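PDB 1QLW: esterase from Alcaligenes sp., which probably hydrolyses carboxylic esters as a bacterial enzyme of the alpha/beta-hydrolase fold. Local coordinates for residues A[89-94]-A[308-313]; A[192-195]-A[199-202]; A[250-255]-A[267-272]. All blocks are in the same frame, centred on the assembly; numbering follows the deposited sequence.

Contact 1: A[89-94]-A[308-313]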
# COMPACT_ATOMS: atom_id res chain seq x y z
N ASP A 89 6.53 -13.02 3.62
CA ASP A 89 5.08 -13.20 3.52
C ASP A 89 4.72 -14.46 2.73
O ASP A 89 4.04 -15.37 3.22
CB ASP A 89 4.59 -11.93 2.86
CG ASP A 89 3.12 -11.95 2.72
OD1 ASP A 89 2.40 -12.72 3.37
OD2 ASP A 89 2.69 -11.10 1.90
N GLU A 90 5.27 -14.59 1.51
CA GLU A 90 5.01 -15.76 0.69
C GLU A 90 5.57 -17.01 1.33
O GLU A 90 4.93 -18.07 1.31
CB GLU A 90 5.64 -15.57 -0.69
CG GLU A 90 5.42 -16.77 -1.59
CD GLU A 90 5.93 -16.66 -3.00
OE1 GLU A 90 6.37 -15.58 -3.41
OE2 GLU A 90 5.89 -17.70 -3.71
N TYR A 91 6.75 -16.94 1.92
CA TYR A 91 7.35 -18.12 2.54
C TYR A 91 6.49 -18.62 3.69
O TYR A 91 6.23 -19.82 3.82
CB TYR A 91 8.76 -17.82 3.02
CG TYR A 91 9.52 -19.05 3.44
CD1 TYR A 91 9.82 -20.03 2.53
CD2 TYR A 91 9.99 -19.20 4.73
CE1 TYR A 91 10.59 -21.13 2.88
CE2 TYR A 91 10.75 -20.28 5.12
CZ TYR A 91 11.06 -21.24 4.18
OH TYR A 91 11.84 -22.33 4.50
N PHE A 92 6.00 -17.70 4.53
CA PHE A 92 5.17 -18.09 5.65
C PHE A 92 3.89 -18.76 5.16
O PHE A 92 3.46 -19.78 5.72
CB PHE A 92 4.83 -16.88 6.53
CG PHE A 92 5.97 -16.33 7.33
CD1 PHE A 92 7.26 -16.82 7.31
CD2 PHE A 92 5.74 -15.25 8.16
CE1 PHE A 92 8.27 -16.27 8.07
CE2 PHE A 92 6.74 -14.69 8.94
CZ PHE A 92 8.02 -15.20 8.89
N LEU A 93 3.29 -18.23 4.09
CA LEU A 93 2.10 -18.85 3.50
C LEU A 93 2.41 -20.27 3.04
O LEU A 93 1.63 -21.21 3.28
CB LEU A 93 1.63 -18.03 2.30
CG LEU A 93 1.10 -16.66 2.63
CD1 LEU A 93 0.91 -15.84 1.38
CD2 LEU A 93 -0.22 -16.78 3.38
N ARG A 94 3.55 -20.46 2.38
CA ARG A 94 3.97 -21.77 1.88
C ARG A 94 4.26 -22.74 3.01
O ARG A 94 4.12 -23.95 2.86
CB ARG A 94 5.17 -21.62 0.95
CG ARG A 94 4.79 -20.98 -0.38
CD ARG A 94 6.00 -20.81 -1.28
NE ARG A 94 5.63 -20.25 -2.57
CZ ARG A 94 5.21 -20.96 -3.62
NH1 ARG A 94 5.10 -22.28 -3.56
NH2 ARG A 94 4.87 -20.31 -4.72
N GLN A 308 16.71 -18.99 5.54
CA GLN A 308 17.39 -19.62 6.66
C GLN A 308 16.95 -18.93 7.96
O GLN A 308 16.66 -19.57 8.98
CB GLN A 308 18.90 -19.49 6.50
CG GLN A 308 19.72 -20.11 7.61
CD GLN A 308 21.20 -19.93 7.48
OE1 GLN A 308 21.98 -20.83 7.88
NE2 GLN A 308 21.66 -18.82 6.96
N VAL A 309 16.91 -17.59 7.94
CA VAL A 309 16.47 -16.82 9.11
C VAL A 309 15.01 -17.11 9.40
O VAL A 309 14.60 -17.34 10.55
CB VAL A 309 16.75 -15.33 8.93
CG1 VAL A 309 16.24 -14.55 10.14
CG2 VAL A 309 18.24 -15.07 8.70
N ALA A 310 14.18 -17.13 8.35
CA ALA A 310 12.77 -17.44 8.54
C ALA A 310 12.57 -18.81 9.19
O ALA A 310 11.72 -18.96 10.08
CB ALA A 310 12.01 -17.39 7.23
N ASP A 311 13.34 -19.82 8.77
CA ASP A 311 13.19 -21.14 9.36
C ASP A 311 13.50 -21.14 10.84
O ASP A 311 12.83 -21.83 11.61
CB ASP A 311 14.09 -22.15 8.65
CG ASP A 311 13.51 -22.65 7.35
OD1 ASP A 311 12.35 -22.33 7.03
OD2 ASP A 311 14.22 -23.39 6.65
N LEU A 312 14.50 -20.38 11.28
CA LEU A 312 14.80 -20.29 12.71
C LEU A 312 13.61 -19.71 13.45
O LEU A 312 13.27 -20.17 14.55
CB LEU A 312 16.06 -19.46 12.93
CG LEU A 312 17.37 -20.15 12.53
CD1 LEU A 312 18.49 -19.13 12.41
CD2 LEU A 312 17.74 -21.22 13.54
N ILE A 313 13.02 -18.65 12.91
CA ILE A 313 11.88 -18.01 13.56
C ILE A 313 10.67 -18.92 13.57
O ILE A 313 9.99 -19.06 14.59
CB ILE A 313 11.58 -16.67 12.85
CG1 ILE A 313 12.73 -15.68 13.12
CG2 ILE A 313 10.25 -16.11 13.29
CD1 ILE A 313 12.64 -14.41 12.29
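Y91 reaches across from helix 88-94 to the two neighbouring residues A310 and D311 of helix 306-319, touching the first with ring carbons CD2 and CE2 and the second with its hydroxyl. The polar link is a short hydrogen bond from Y91 OH to D311 OD1, 2.6 Å long, in which the oxygen is met on its syn side and 24° out of the carboxylate plane. Ring and carboxylate are turned 35° against each other, and the two side chains cross at about a right angle. With CG anti to the backbone N (chi1 -170°), Y91 swings its ring out toward the second helix, so that Y91 CD2 comes within 3.7 Å of A310 CB. The alanine methyl is touched by both rings, by F92 at its edge, with F92 CE1 4.0 Å from A310 CB. W88 meets the F92 ring and touches V309, A310 and I313, adding to this tight part. The short helix axes stay 11.0 Å apart, a separation spanned by side chains. The acid's side is looser: D311 is partly exposed, P6 lies against both Y91 and D311, and K95 gives the carboxylate a long, weak ion pair. Elsewhere on helix 88-94, R94 holds E90 side-on, NE and NH2 both directed to OE2, with R94 NE to E90 OE2 at 2.8 Å. A phenylalanine in place of Y91 would probably keep the touch on A310 but leave the D311 carboxylate without its short hydrogen bond. Apolar and polar parts are separated: two aromatic rings on a methyl join the helices inside, while toward the partly exposed side one neutral donor meets an acid whose negative charge the weak lysine pair is likely to offset only in part.

Contact 2: A[192-195]-A[199-202]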
# COMPACT_ATOMS: atom_id res chain seq x y z
N LYS A 192 -6.98 -4.50 18.40
CA LYS A 192 -8.26 -4.81 17.75
C LYS A 192 -8.09 -5.97 16.80
O LYS A 192 -8.97 -6.84 16.73
CB LYS A 192 -8.75 -3.56 17.02
CG LYS A 192 -9.21 -2.46 17.96
CD LYS A 192 -9.65 -1.21 17.20
CE LYS A 192 -10.33 -0.26 18.18
NZ LYS A 192 -10.81 0.98 17.51
N LEU A 193 -7.01 -5.99 16.01
CA LEU A 193 -6.79 -7.09 15.09
C LEU A 193 -6.59 -8.41 15.81
O LEU A 193 -7.18 -9.43 15.43
CB LEU A 193 -5.59 -6.78 14.19
CG LEU A 193 -5.22 -7.85 13.16
CD1 LEU A 193 -6.34 -8.14 12.20
CD2 LEU A 193 -3.95 -7.47 12.42
N ALA A 194 -5.77 -8.42 16.85
CA ALA A 194 -5.54 -9.66 17.60
C ALA A 194 -6.83 -10.22 18.18
O ALA A 194 -7.04 -11.44 18.19
CB ALA A 194 -4.49 -9.45 18.67
N ILE A 195 -7.68 -9.34 18.70
CA ILE A 195 -8.96 -9.76 19.28
C ILE A 195 -9.85 -10.32 18.18
O ILE A 195 -10.49 -11.35 18.35
CB ILE A 195 -9.60 -8.59 20.04
CG1 ILE A 195 -8.76 -8.27 21.28
CG2 ILE A 195 -11.04 -8.88 20.42
CD1 ILE A 195 -9.11 -6.94 21.92
N GLY A 199 -6.19 -14.73 18.36
CA GLY A 199 -4.91 -15.38 18.52
C GLY A 199 -4.02 -15.21 17.32
O GLY A 199 -4.23 -15.85 16.28
N THR A 200 -3.01 -14.37 17.43
CA THR A 200 -2.05 -14.15 16.37
C THR A 200 -0.67 -13.97 16.97
O THR A 200 -0.50 -13.52 18.11
CB THR A 200 -2.43 -12.90 15.52
OG1 THR A 200 -1.52 -12.72 14.43
CG2 THR A 200 -2.46 -11.62 16.33
N VAL A 201 0.33 -14.33 16.19
CA VAL A 201 1.72 -14.08 16.51
C VAL A 201 2.04 -12.71 15.90
O VAL A 201 1.93 -12.55 14.68
CB VAL A 201 2.65 -15.12 15.92
CG1 VAL A 201 4.11 -14.77 16.14
CG2 VAL A 201 2.31 -16.50 16.47
N LEU A 202 2.46 -11.74 16.70
CA LEU A 202 2.83 -10.42 16.22
C LEU A 202 4.32 -10.40 15.91
O LEU A 202 5.11 -10.68 16.82
CB LEU A 202 2.49 -9.33 17.24
CG LEU A 202 1.02 -9.20 17.63
CD1 LEU A 202 0.84 -8.13 18.69
CD2 LEU A 202 0.11 -8.92 16.45
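A194 and T200 meet methyl to methyl, A194 CB lying 3.8 Å from T200 CG2, where helix 185-197 turns back beside the strand that follows it. The same T200 methyl, CG2, is also 3.9 Å from A194 CA, resting on the helix backbone as well as on its side chain. Beside this pair the backbone adds one weak hydrogen bond, G199 N to A194 O at 3.4 Å. G199 takes backbone angles (phi 123°, psi 106°) at which a CB would jam against the preceding carbonyl oxygen, which explains the lack of a side chain in the turn. One step outward, T200 is set by its other branch: chi1 of -177° puts OG1 opposite its own nitrogen, where it hydrogen-bonds to P64 O and T66 OG1, and this leaves CG2 for the helix. Around it L193 and L202 both pack on T66, and backbone bonds tie T200 to G222 and T224 and V201 to P64 and T66, fixing the strand between its two parallel neighbours. A helix leading through a short turn into a central parallel strand is a helix-to-strand connection of the alpha/beta-hydrolase fold, and strand 200-205 probably corresponds to the one that leads into the nucleophile elbow in that family.

Contact 3: A[250-255]-A[267-272]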
# COMPACT_ATOMS: atom_id res chain seq x y z
N VAL A 250 13.34 -12.25 20.31
CA VAL A 250 13.95 -11.03 19.78
C VAL A 250 15.13 -11.49 18.93
O VAL A 250 15.94 -12.28 19.40
CB VAL A 250 14.37 -10.06 20.89
CG1 VAL A 250 15.14 -8.89 20.32
CG2 VAL A 250 13.14 -9.61 21.69
N VAL A 251 15.24 -11.01 17.69
CA VAL A 251 16.25 -11.48 16.76
C VAL A 251 17.18 -10.35 16.36
O VAL A 251 16.72 -9.28 15.96
CB VAL A 251 15.61 -12.07 15.48
CG1 VAL A 251 16.68 -12.71 14.61
CG2 VAL A 251 14.52 -13.08 15.82
N PHE A 252 18.49 -10.59 16.45
CA PHE A 252 19.50 -9.64 16.02
C PHE A 252 20.46 -10.29 15.02
O PHE A 252 20.81 -11.46 15.13
CB PHE A 252 20.32 -9.04 17.17
CG PHE A 252 19.61 -7.89 17.85
CD1 PHE A 252 18.66 -8.07 18.83
CD2 PHE A 252 19.95 -6.58 17.51
CE1 PHE A 252 18.03 -6.99 19.43
CE2 PHE A 252 19.31 -5.50 18.09
CZ PHE A 252 18.35 -5.70 19.07
N GLY A 253 20.89 -9.48 14.06
CA GLY A 253 21.83 -9.86 13.05
C GLY A 253 23.28 -9.63 13.39
O GLY A 253 23.72 -9.79 14.54
N ASP A 254 24.06 -9.25 12.38
CA ASP A 254 25.50 -9.10 12.51
C ASP A 254 25.99 -7.69 12.31
O ASP A 254 25.22 -6.76 12.03
CB ASP A 254 26.17 -10.09 11.55
CG ASP A 254 27.54 -10.59 11.96
OD1 ASP A 254 28.11 -10.15 12.98
OD2 ASP A 254 28.05 -11.46 11.21
N HIS A 255 27.29 -7.50 12.52
CA HIS A 255 27.95 -6.21 12.45
C HIS A 255 27.31 -5.24 13.44
O HIS A 255 27.33 -4.02 13.24
CB HIS A 255 28.00 -5.60 11.05
CG HIS A 255 28.85 -6.37 10.10
ND1 HIS A 255 30.22 -6.21 10.07
CD2 HIS A 255 28.54 -7.26 9.14
CE1 HIS A 255 30.72 -7.00 9.13
NE2 HIS A 255 29.72 -7.66 8.55
N LYS A 267 22.14 -4.87 23.85
CA LYS A 267 22.35 -5.02 25.29
C LYS A 267 21.07 -4.82 26.08
O LYS A 267 20.75 -5.58 27.01
CB LYS A 267 23.38 -3.97 25.70
CG LYS A 267 24.02 -4.05 27.06
CD LYS A 267 25.23 -3.09 27.02
CE LYS A 267 25.63 -2.75 28.44
NZ LYS A 267 26.75 -1.77 28.41
N ALA A 268 20.31 -3.78 25.75
CA ALA A 268 19.05 -3.50 26.42
C ALA A 268 18.05 -4.61 26.19
O ALA A 268 17.28 -4.94 27.10
CB ALA A 268 18.47 -2.17 25.95
N CYS A 269 18.02 -5.18 24.99
CA CYS A 269 17.09 -6.29 24.75
C CYS A 269 17.47 -7.50 25.59
O CYS A 269 16.57 -8.19 26.09
CB CYS A 269 17.03 -6.58 23.26
SG CYS A 269 16.08 -5.33 22.37
N HIS A 270 18.76 -7.77 25.81
CA HIS A 270 19.13 -8.84 26.73
C HIS A 270 18.61 -8.56 28.13
O HIS A 270 18.15 -9.48 28.81
CB HIS A 270 20.65 -8.99 26.83
CG HIS A 270 21.24 -9.80 25.73
ND1 HIS A 270 20.98 -11.14 25.54
CD2 HIS A 270 22.14 -9.44 24.77
CE1 HIS A 270 21.71 -11.58 24.54
NE2 HIS A 270 22.41 -10.57 24.04
N ALA A 271 18.69 -7.32 28.60
CA ALA A 271 18.23 -7.01 29.96
C ALA A 271 16.75 -7.36 30.06
O ALA A 271 16.30 -7.88 31.07
CB ALA A 271 18.53 -5.58 30.32
N PHE A 272 15.98 -7.00 29.04
CA PHE A 272 14.56 -7.33 28.99
C PHE A 272 14.33 -8.83 29.02
O PHE A 272 13.54 -9.31 29.83
CB PHE A 272 13.95 -6.71 27.71
CG PHE A 272 12.62 -7.27 27.34
CD1 PHE A 272 11.54 -7.21 28.18
CD2 PHE A 272 12.54 -7.90 26.09
CE1 PHE A 272 10.33 -7.78 27.77
CE2 PHE A 272 11.34 -8.44 25.68
CZ PHE A 272 10.26 -8.39 26.53
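The F252 ring turns its edge, not a face, to C269: the sulfur SG lies 5.1 Å from the ring centroid and 82° off the ring normal, almost in the plane. The nearest carbon is F252 CE1, 3.9 Å from C269 SG, with CZ close behind at 4.0 Å, so one stretch of the rim meets the sulfur in a sulfur-aromatic contact. C269 CB is 4.0 Å from F252 CE1. Chi1 of -75° sets SG opposite the cysteine's carbonyl carbon, and the sulfur continues into the disulfide with C234, which fixes its position covalently. V250, two residues earlier on the strand, completes the contact with a loose apolar touch, V250 CG1 to C269 CB at 4.2 Å. No hydrogen bond crosses here; the two segments meet through carbon and sulfur alone. F272, one turn further along the helix, meets F213 edge-to-face. V250 and F252 point to the helix, as alternate residues of a strand do; V250 also touches I273 and F252 touches L266, both of helix 263-278. C269 reaches L285 as well, so the helix lies across neighbouring parallel strands 248-252 and 283-287, as the middle element of a beta-alpha-beta unit.

All three contacts are buried, yet they differ in what they join. Contact 1 pairs two helices, whereas contacts 2 and 3 each seat a helix on a strand of the same sheet. Contacts 1 and 3 touch through I313 CG1 and V251 CG2, 4.2 Å apart; V251 points away from helix 263-278, so helices 306-319 and 263-278 lie on opposite faces of the sheet at strand 248-252. This fits the layered alpha/beta-hydrolase fold. Contact 2, its centre about 19 Å from that of contact 1, joins chain neighbours with methyls and a weak backbone bond. Contact 3 adds sulfur and a disulfide, and contact 1 is the one with a side-chain hydrogen bond across it, to a partly exposed acid.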